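PDB 2PH5: homospermidine synthase from Legionella pneumophila subsp. pneumophila str. Philadelphia 1, which binds NAD in a Rossmann-type domain and probably makes homospermidine as a transferase. Local coordinates for residues K64-T69 / L74-S79; G157-L162 / D357-L362; Y371-T376 / I429-L434. All coordinates share one frame; numbering follows the deposited sequence.

Contact 1. Residues K64-T69 / L74-S79; sequences KLQQIT and LEVIGS. With NAD (nicotinamide-adenine-dinucleotide), chain C.
I68 reaches from the loop after strand 62-65 to V76 and I77, at or just past helix 73-76, and its terminal CD1 does the touching: it lies 3.7 Å from V76 CG1 and 3.8 Å from I77 CD1. I68 meets I77 at about a right angle, the two CD1 methyls coming closest and the CG1 carbons standing slightly farther off. From the opposite direction Q66 extends toward V76, its amide oxygen OE1 resting over both valine methyls, 3.8 Å from V76 CG1; this is van der Waals contact, and it suits a glutamine whose long chain stays partly exposed. V76 CG1, anti to the backbone N (chi1 180°), is the methyl shared with I68. The same I68 serves NAD with its backbone. I68 N donates to adenine N1A at 2.8 Å, nearly straight at 170°, while N6A gives a weak bond to I68 O at 3.4 Å; beside them Q67 CG packs against N6A. Further out, I68 and I77 both lean on I46 of strand 43-47, I77 also touches L102 of helix 96-106, and N72 bonds to the backbone of Q67 and T69, tying down the loop. In this Rossmann-type domain recognition rests mainly on N1A, consistent with an adenine, whose N1 accepts; the backbone N-H of I68 goes to the base and its apolar side chain to the packing.

Contact 2. Residues G157-L162 / D357-L362; sequences GANPGL and DELGVL. With NAD (nicotinamide-adenine-dinucleotide), chain C.
A158 CB and L359 CD2 meet at 3.5 Å, the close part of a small buried contact between the start of helix 158-176 and strand 352-364. A methyl suits A158 because it fits between the leucine and the cofactor, lying also 3.3 Å from the carboxamide oxygen O7N of NAD. L359 sends its other branch, CD1, to N159 OD1 at a looser 3.9 Å, where the two side chains meet at a slant and the asparagine is partly exposed. With CG swung opposite N (chi1 171°), L359 carries its fork out from the strand toward the helix. Here the mixed sheet of the C-terminal saccharopine dehydrogenase-type domain backs the nicotinamide end of the pocket. N159 N gives NAD O7N a nearly straight bond of 2.8 Å (167°). Weak bonds to the same oxygen come from the amide of A158 and the side-chain ND2 of N159. The carbonyl O of P160, a residue preceded by a cis peptide, accepts from NAD N7N at 3.0 Å. G157, at the N-cap position, has no CB, which lets its CA come within 3.0 Å of N7N. Q395 and V396 of helix 391-408 border the packed side, touching L359 and A158 respectively; N159 touches V205 and E207 of strand 202-213, and E207 is shared with L359.

Contact 3. Residues Y371-T376 / I429-L434; sequences YWYGST and IAKPYL
This is a buried strand-to-turn contact in the C-terminal saccharopine dehydrogenase-type domain, between a strand of its mixed sheet and a turn: strand 370-378 meets the 3-10 turn and loop that follow helix 423-430, just before the chain enters strand 436-442, outermost in this chain's sheet. The two come nearest at S375 and L434, with CA atoms 5.5 Å apart. Serine is small enough to let L434 CB come within 3.4 Å of S375 OG, and its hydroxyl also bonds to the L434 carbonyl. The leucine side chain touches L162 of helix 158-176, where an apolar residue suits the surroundings. Farther along, K431 runs out along a chain bent at chi2 (148°) and crosses the side chain of Y373 at about a right angle. Its NZ stops 3.9 Å from Y373 OH, a proximity and not a bond, and its side chain touches V437, which Y373 touches too. T376 points away from the turn, and its OG1 bonds instead to E358 on the neighbouring strand. A chi1 of 156° turns the S375 hydroxyl out from the strand; OG is also hydrogen-bonded to Q395 NE2 of helix 391-408, and it donates to L434 O at 2.8 Å, tilted 19° from the carbonyl plane.

In the fold
Contacts 1 and 2 hold opposite ends of one NAD molecule, adenine and nicotinamide, and do not touch: their centres are 32 Å apart and their nearest atoms about 20 Å. One lies in the NADP-binding-type part, the other in the part related to the saccharopine dehydrogenase C-terminal domain, and the cofactor reaches both. V24, C23, S91 and E49 add further hydrogen bonds to NAD. Contact 3 adjoins contact 2, with centres 8 Å apart, because strands 352-364 and 370-378 are neighbours in the mixed sheet; L359 O lies 2.7 Å from S375 N, a probable backbone bond. Contact 3 stands behind the pocket, the L434 side chain being about 10 Å from NAD.

Contact 1. Residues K64-T69 / L74-S79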
# COMPACT_ATOMS: atom_id res chain seq x y z
N LYS A 64 -20.91 -30.72 -13.67
CA LYS A 64 -20.99 -31.76 -12.66
C LYS A 64 -20.28 -31.33 -11.38
O LYS A 64 -19.08 -31.05 -11.39
CB LYS A 64 -20.38 -33.06 -13.20
CG LYS A 64 -20.17 -34.15 -12.16
CD LYS A 64 -21.48 -34.65 -11.60
CE LYS A 64 -21.26 -35.77 -10.59
NZ LYS A 64 -22.55 -36.43 -10.24
N LEU A 65 -21.02 -31.30 -10.29
CA LEU A 65 -20.46 -30.91 -9.01
C LEU A 65 -19.81 -32.12 -8.34
O LEU A 65 -20.50 -33.00 -7.84
CB LEU A 65 -21.57 -30.34 -8.12
CG LEU A 65 -21.11 -29.46 -6.95
CD1 LEU A 65 -22.32 -28.77 -6.32
CD2 LEU A 65 -20.38 -30.31 -5.92
N GLN A 66 -18.48 -32.18 -8.36
CA GLN A 66 -17.80 -33.29 -7.73
C GLN A 66 -16.37 -32.97 -7.35
O GLN A 66 -15.68 -32.24 -8.04
CB GLN A 66 -17.80 -34.52 -8.64
CG GLN A 66 -17.06 -35.70 -8.03
CD GLN A 66 -17.80 -37.02 -8.19
OE1 GLN A 66 -18.06 -37.48 -9.31
NE2 GLN A 66 -18.15 -37.64 -7.06
N GLN A 67 -15.94 -33.52 -6.22
CA GLN A 67 -14.58 -33.32 -5.74
C GLN A 67 -13.71 -34.45 -6.28
O GLN A 67 -14.01 -35.63 -6.10
CB GLN A 67 -14.57 -33.33 -4.21
CG GLN A 67 -13.18 -33.30 -3.59
CD GLN A 67 -13.23 -33.32 -2.07
OE1 GLN A 67 -13.79 -32.41 -1.44
NE2 GLN A 67 -12.66 -34.35 -1.46
N ILE A 68 -12.63 -34.09 -6.97
CA ILE A 68 -11.73 -35.09 -7.55
C ILE A 68 -10.66 -35.45 -6.54
O ILE A 68 -9.94 -34.59 -6.03
CB ILE A 68 -11.06 -34.55 -8.84
CG1 ILE A 68 -12.14 -34.25 -9.89
CG2 ILE A 68 -10.06 -35.56 -9.38
CD1 ILE A 68 -13.06 -35.42 -10.19
N THR A 69 -10.54 -36.74 -6.24
CA THR A 69 -9.57 -37.17 -5.26
C THR A 69 -8.65 -38.23 -5.85
O THR A 69 -8.86 -38.68 -6.98
CB THR A 69 -10.28 -37.79 -4.07
OG1 THR A 69 -10.99 -38.96 -4.52
CG2 THR A 69 -11.26 -36.80 -3.46
N LEU A 74 -9.30 -41.70 -11.31
CA LEU A 74 -9.16 -42.65 -12.41
C LEU A 74 -10.50 -43.01 -13.03
O LEU A 74 -10.60 -43.16 -14.25
CB LEU A 74 -8.46 -43.93 -11.95
CG LEU A 74 -6.92 -43.90 -12.00
CD1 LEU A 74 -6.35 -45.28 -11.65
CD2 LEU A 74 -6.47 -43.51 -13.40
N GLU A 75 -11.53 -43.14 -12.21
CA GLU A 75 -12.84 -43.49 -12.73
C GLU A 75 -13.65 -42.28 -13.18
O GLU A 75 -14.19 -42.26 -14.28
CB GLU A 75 -13.63 -44.30 -11.70
CG GLU A 75 -14.97 -44.81 -12.22
CD GLU A 75 -15.57 -45.90 -11.34
OE1 GLU A 75 -16.66 -46.40 -11.68
OE2 GLU A 75 -14.94 -46.26 -10.32
N VAL A 76 -13.73 -41.26 -12.32
CA VAL A 76 -14.49 -40.06 -12.65
C VAL A 76 -13.97 -39.37 -13.91
O VAL A 76 -14.73 -39.11 -14.84
CB VAL A 76 -14.46 -39.05 -11.49
CG1 VAL A 76 -15.25 -37.82 -11.86
CG2 VAL A 76 -15.04 -39.69 -10.24
N ILE A 77 -12.67 -39.06 -13.92
CA ILE A 77 -12.04 -38.39 -15.05
C ILE A 77 -11.80 -39.36 -16.20
O ILE A 77 -12.00 -39.02 -17.37
CB ILE A 77 -10.68 -37.77 -14.63
CG1 ILE A 77 -10.87 -36.79 -13.47
CG2 ILE A 77 -10.04 -37.07 -15.82
CD1 ILE A 77 -11.79 -35.62 -13.78
N GLY A 78 -11.36 -40.57 -15.87
CA GLY A 78 -11.09 -41.56 -16.88
C GLY A 78 -12.27 -41.92 -17.76
O GLY A 78 -12.13 -42.07 -18.97
N SER A 79 -13.46 -42.04 -17.17
CA SER A 79 -14.64 -42.40 -17.94
C SER A 79 -15.18 -41.25 -18.75
O SER A 79 -16.18 -41.39 -19.46
CB SER A 79 -15.74 -42.89 -17.00
OG SER A 79 -15.31 -44.06 -16.32
PA NAD C . -9.89 -20.87 -8.70
O1A NAD C . -9.54 -21.22 -7.28
O2A NAD C . -10.68 -19.63 -8.94
O5B NAD C . -10.66 -22.10 -9.42
C5B NAD C . -10.16 -23.43 -9.31
C4B NAD C . -11.34 -24.40 -9.51
O4B NAD C . -10.80 -25.70 -9.35
C3B NAD C . -12.47 -24.25 -8.50
O3B NAD C . -13.72 -24.06 -9.17
C2B NAD C . -12.44 -25.53 -7.71
O2B NAD C . -13.69 -25.98 -7.23
C1B NAD C . -11.73 -26.50 -8.65
N9A NAD C . -10.96 -27.57 -8.01
C8A NAD C . -10.33 -27.46 -6.76
N7A NAD C . -10.40 -28.60 -6.06
C5A NAD C . -11.09 -29.48 -6.83
C6A NAD C . -11.45 -30.81 -6.61
N6A NAD C . -11.14 -31.50 -5.52
N1A NAD C . -12.17 -31.43 -7.62
C2A NAD C . -12.53 -30.78 -8.79
N3A NAD C . -12.18 -29.47 -9.02
C4A NAD C . -11.46 -28.86 -8.03
O3 NAD C . -8.49 -20.71 -9.42
PN NAD C . -8.07 -20.42 -10.95
O1N NAD C . -7.07 -19.33 -10.92
O2N NAD C . -9.33 -20.24 -11.75
O5D NAD C . -7.40 -21.84 -11.13
C5D NAD C . -6.76 -22.31 -12.29
C4D NAD C . -5.28 -22.11 -12.02
O4D NAD C . -4.72 -21.38 -13.08
C3D NAD C . -4.19 -22.36 -11.00
O3D NAD C . -3.63 -23.65 -11.13
C2D NAD C . -3.21 -21.25 -11.33
O2D NAD C . -1.90 -21.51 -10.89
C1D NAD C . -3.36 -21.09 -12.83
N1N NAD C . -3.17 -19.73 -13.39
C2N NAD C . -2.19 -19.49 -14.33
C3N NAD C . -2.07 -18.18 -14.84
C7N NAD C . -1.05 -17.83 -15.87
O7N NAD C . -1.02 -16.54 -16.31
N7N NAD C . -0.21 -18.72 -16.37
C4N NAD C . -2.93 -17.13 -14.39
C5N NAD C . -3.92 -17.42 -13.42
C6N NAD C . -4.04 -18.70 -12.92

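Contact 2. Residues G157-L162 / D357-L362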
# COMPACT_ATOMS: atom_id res chain seq x y z
N GLY A 157 -0.08 -20.30 -19.46
CA GLY A 157 -1.06 -19.26 -19.22
C GLY A 157 -0.41 -17.97 -19.68
O GLY A 157 0.44 -18.00 -20.55
N ALA A 158 -0.79 -16.83 -19.09
CA ALA A 158 -0.19 -15.57 -19.47
C ALA A 158 1.25 -15.63 -18.94
O ALA A 158 2.21 -15.40 -19.66
CB ALA A 158 -0.96 -14.40 -18.86
N ASN A 159 1.40 -15.93 -17.66
CA ASN A 159 2.73 -16.09 -17.09
C ASN A 159 2.63 -16.96 -15.85
O ASN A 159 1.99 -16.61 -14.87
CB ASN A 159 3.41 -14.75 -16.76
CG ASN A 159 2.72 -13.98 -15.67
OD1 ASN A 159 3.33 -13.14 -15.02
ND2 ASN A 159 1.43 -14.25 -15.48
N PRO A 160 3.28 -18.13 -15.90
CA PRO A 160 4.07 -18.65 -17.02
C PRO A 160 3.27 -18.88 -18.29
O PRO A 160 2.05 -19.08 -18.24
CB PRO A 160 4.60 -19.96 -16.46
CG PRO A 160 3.42 -20.44 -15.67
CD PRO A 160 3.03 -19.18 -14.91
N GLY A 161 3.96 -18.85 -19.44
CA GLY A 161 3.29 -19.09 -20.70
C GLY A 161 3.58 -18.05 -21.76
O GLY A 161 4.64 -18.06 -22.39
N LEU A 162 2.62 -17.17 -21.97
CA LEU A 162 2.74 -16.11 -22.95
C LEU A 162 4.06 -15.37 -22.79
O LEU A 162 4.67 -14.95 -23.77
CB LEU A 162 1.58 -15.14 -22.76
CG LEU A 162 1.45 -13.98 -23.73
CD1 LEU A 162 1.31 -14.49 -25.16
CD2 LEU A 162 0.23 -13.16 -23.34
N ASP A 357 -4.24 -3.72 -17.90
CA ASP A 357 -3.22 -4.61 -17.38
C ASP A 357 -2.06 -4.66 -18.37
O ASP A 357 -2.23 -5.10 -19.51
CB ASP A 357 -3.82 -6.01 -17.19
CG ASP A 357 -2.96 -6.90 -16.31
OD1 ASP A 357 -1.72 -6.78 -16.38
OD2 ASP A 357 -3.53 -7.72 -15.56
N GLU A 358 -0.90 -4.18 -17.94
CA GLU A 358 0.29 -4.18 -18.79
C GLU A 358 1.20 -5.33 -18.43
O GLU A 358 2.02 -5.21 -17.54
CB GLU A 358 1.10 -2.90 -18.67
CG GLU A 358 0.64 -1.81 -19.58
CD GLU A 358 1.76 -0.89 -20.03
OE1 GLU A 358 2.59 -0.46 -19.18
OE2 GLU A 358 1.80 -0.60 -21.25
N LEU A 359 1.05 -6.44 -19.14
CA LEU A 359 1.87 -7.61 -18.90
C LEU A 359 2.92 -7.71 -20.00
O LEU A 359 2.60 -7.60 -21.18
CB LEU A 359 1.01 -8.87 -18.91
CG LEU A 359 1.79 -10.19 -18.90
CD1 LEU A 359 2.61 -10.26 -17.62
CD2 LEU A 359 0.83 -11.38 -18.99
N GLY A 360 4.18 -7.89 -19.60
CA GLY A 360 5.23 -7.99 -20.59
C GLY A 360 6.58 -8.34 -19.98
O GLY A 360 6.68 -8.58 -18.78
N VAL A 361 7.60 -8.36 -20.82
CA VAL A 361 8.96 -8.68 -20.39
C VAL A 361 9.94 -7.57 -20.70
O VAL A 361 9.92 -6.98 -21.78
CB VAL A 361 9.48 -9.97 -21.05
CG1 VAL A 361 8.79 -11.18 -20.44
CG2 VAL A 361 9.23 -9.92 -22.55
N LEU A 362 10.81 -7.29 -19.75
CA LEU A 362 11.79 -6.25 -19.90
C LEU A 362 13.17 -6.87 -20.06
O LEU A 362 13.63 -7.60 -19.18
CB LEU A 362 11.76 -5.35 -18.67
CG LEU A 362 12.62 -4.09 -18.63
CD1 LEU A 362 12.25 -3.20 -19.81
CD2 LEU A 362 12.40 -3.36 -17.29
PA NAD C . -9.89 -20.87 -8.70
O1A NAD C . -9.54 -21.22 -7.28
O2A NAD C . -10.68 -19.63 -8.94
O5B NAD C . -10.66 -22.10 -9.42
C5B NAD C . -10.16 -23.43 -9.31
C4B NAD C . -11.34 -24.40 -9.51
O4B NAD C . -10.80 -25.70 -9.35
C3B NAD C . -12.47 -24.25 -8.50
O3B NAD C . -13.72 -24.06 -9.17
C2B NAD C . -12.44 -25.53 -7.71
O2B NAD C . -13.69 -25.98 -7.23
C1B NAD C . -11.73 -26.50 -8.65
N9A NAD C . -10.96 -27.57 -8.01
C8A NAD C . -10.33 -27.46 -6.76
N7A NAD C . -10.40 -28.60 -6.06
C5A NAD C . -11.09 -29.48 -6.83
C6A NAD C . -11.45 -30.81 -6.61
N6A NAD C . -11.14 -31.50 -5.52
N1A NAD C . -12.17 -31.43 -7.62
C2A NAD C . -12.53 -30.78 -8.79
N3A NAD C . -12.18 -29.47 -9.02
C4A NAD C . -11.46 -28.86 -8.03
O3 NAD C . -8.49 -20.71 -9.42
PN NAD C . -8.07 -20.42 -10.95
O1N NAD C . -7.07 -19.33 -10.92
O2N NAD C . -9.33 -20.24 -11.75
O5D NAD C . -7.40 -21.84 -11.13
C5D NAD C . -6.76 -22.31 -12.29
C4D NAD C . -5.28 -22.11 -12.02
O4D NAD C . -4.72 -21.38 -13.08
C3D NAD C . -4.19 -22.36 -11.00
O3D NAD C . -3.63 -23.65 -11.13
C2D NAD C . -3.21 -21.25 -11.33
O2D NAD C . -1.90 -21.51 -10.89
C1D NAD C . -3.36 -21.09 -12.83
N1N NAD C . -3.17 -19.73 -13.39
C2N NAD C . -2.19 -19.49 -14.33
C3N NAD C . -2.07 -18.18 -14.84
C7N NAD C . -1.05 -17.83 -15.87
O7N NAD C . -1.02 -16.54 -16.31
N7N NAD C . -0.21 -18.72 -16.37
C4N NAD C . -2.93 -17.13 -14.39
C5N NAD C . -3.92 -17.42 -13.42
C6N NAD C . -4.04 -18.70 -12.92

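Contact 3. Residues Y371-T376 / I429-L434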
# COMPACT_ATOMS: atom_id res chain seq x y z
N TYR A 371 14.52 -2.70 -23.22
CA TYR A 371 13.43 -3.01 -24.15
C TYR A 371 12.30 -3.75 -23.44
O TYR A 371 12.53 -4.72 -22.71
CB TYR A 371 13.96 -3.87 -25.28
CG TYR A 371 12.98 -4.10 -26.40
CD1 TYR A 371 12.74 -3.09 -27.34
CD2 TYR A 371 12.33 -5.31 -26.55
CE1 TYR A 371 11.87 -3.30 -28.41
CE2 TYR A 371 11.46 -5.53 -27.61
CZ TYR A 371 11.24 -4.52 -28.53
OH TYR A 371 10.38 -4.74 -29.59
N TRP A 372 11.07 -3.29 -23.66
CA TRP A 372 9.90 -3.92 -23.06
C TRP A 372 8.94 -4.33 -24.16
O TRP A 372 8.50 -3.49 -24.95
CB TRP A 372 9.19 -2.96 -22.12
CG TRP A 372 8.09 -3.58 -21.31
CD1 TRP A 372 8.17 -4.02 -20.02
CD2 TRP A 372 6.73 -3.78 -21.72
NE1 TRP A 372 6.94 -4.48 -19.60
CE2 TRP A 372 6.04 -4.34 -20.62
CE3 TRP A 372 6.02 -3.54 -22.91
CZ2 TRP A 372 4.68 -4.67 -20.68
CZ3 TRP A 372 4.67 -3.87 -22.97
CH2 TRP A 372 4.01 -4.43 -21.85
N TYR A 373 8.61 -5.61 -24.20
CA TYR A 373 7.68 -6.12 -25.19
C TYR A 373 6.57 -6.85 -24.44
O TYR A 373 6.85 -7.68 -23.59
CB TYR A 373 8.39 -7.08 -26.14
CG TYR A 373 7.51 -7.56 -27.26
CD1 TYR A 373 6.63 -8.61 -27.06
CD2 TYR A 373 7.53 -6.93 -28.50
CE1 TYR A 373 5.79 -9.04 -28.08
CE2 TYR A 373 6.69 -7.35 -29.54
CZ TYR A 373 5.83 -8.41 -29.31
OH TYR A 373 5.01 -8.87 -30.32
N GLY A 374 5.32 -6.51 -24.75
CA GLY A 374 4.21 -7.14 -24.07
C GLY A 374 2.83 -6.68 -24.49
O GLY A 374 2.65 -6.07 -25.55
N SER A 375 1.85 -6.97 -23.64
CA SER A 375 0.46 -6.62 -23.90
C SER A 375 -0.10 -5.58 -22.95
O SER A 375 0.06 -5.68 -21.74
CB SER A 375 -0.42 -7.88 -23.81
OG SER A 375 -1.76 -7.55 -23.49
N THR A 376 -0.74 -4.56 -23.51
CA THR A 376 -1.36 -3.52 -22.72
C THR A 376 -2.83 -3.60 -23.09
O THR A 376 -3.24 -3.08 -24.13
CB THR A 376 -0.84 -2.14 -23.08
OG1 THR A 376 0.58 -2.12 -22.95
CG2 THR A 376 -1.44 -1.09 -22.14
N ILE A 429 -2.13 -15.94 -32.75
CA ILE A 429 -3.49 -16.36 -32.42
C ILE A 429 -4.05 -15.55 -31.27
O ILE A 429 -5.23 -15.19 -31.25
CB ILE A 429 -3.54 -17.86 -32.05
CG1 ILE A 429 -3.02 -18.70 -33.22
CG2 ILE A 429 -4.96 -18.25 -31.65
CD1 ILE A 429 -3.05 -20.20 -32.99
N ALA A 430 -3.18 -15.25 -30.31
CA ALA A 430 -3.55 -14.50 -29.11
C ALA A 430 -3.62 -12.99 -29.29
O ALA A 430 -4.40 -12.32 -28.62
CB ALA A 430 -2.58 -14.83 -28.00
N LYS A 431 -2.79 -12.48 -30.19
CA LYS A 431 -2.70 -11.04 -30.47
C LYS A 431 -4.03 -10.30 -30.53
O LYS A 431 -4.14 -9.18 -30.03
CB LYS A 431 -1.94 -10.84 -31.79
CG LYS A 431 -0.98 -9.67 -31.79
CD LYS A 431 0.24 -9.95 -32.68
CE LYS A 431 1.30 -8.85 -32.57
NZ LYS A 431 2.57 -9.15 -33.30
N PRO A 432 -5.06 -10.90 -31.15
CA PRO A 432 -6.37 -10.24 -31.23
C PRO A 432 -7.06 -10.14 -29.89
O PRO A 432 -8.12 -9.53 -29.77
CB PRO A 432 -7.14 -11.15 -32.19
CG PRO A 432 -6.07 -11.68 -33.08
CD PRO A 432 -4.99 -12.04 -32.08
N TYR A 433 -6.45 -10.73 -28.87
CA TYR A 433 -7.01 -10.74 -27.53
C TYR A 433 -6.18 -9.95 -26.53
O TYR A 433 -6.57 -9.80 -25.37
CB TYR A 433 -7.11 -12.19 -27.03
CG TYR A 433 -8.15 -13.04 -27.72
CD1 TYR A 433 -9.50 -12.90 -27.40
CD2 TYR A 433 -7.79 -14.00 -28.66
CE1 TYR A 433 -10.46 -13.70 -28.00
CE2 TYR A 433 -8.75 -14.81 -29.27
CZ TYR A 433 -10.09 -14.65 -28.93
OH TYR A 433 -11.06 -15.44 -29.52
N LEU A 434 -5.05 -9.42 -26.98
CA LEU A 434 -4.14 -8.70 -26.10
C LEU A 434 -4.07 -7.18 -26.24
O LEU A 434 -3.17 -6.54 -25.70
CB LEU A 434 -2.73 -9.30 -26.26
CG LEU A 434 -2.67 -10.83 -26.08
CD1 LEU A 434 -1.24 -11.33 -26.30
CD2 LEU A 434 -3.13 -11.18 -24.69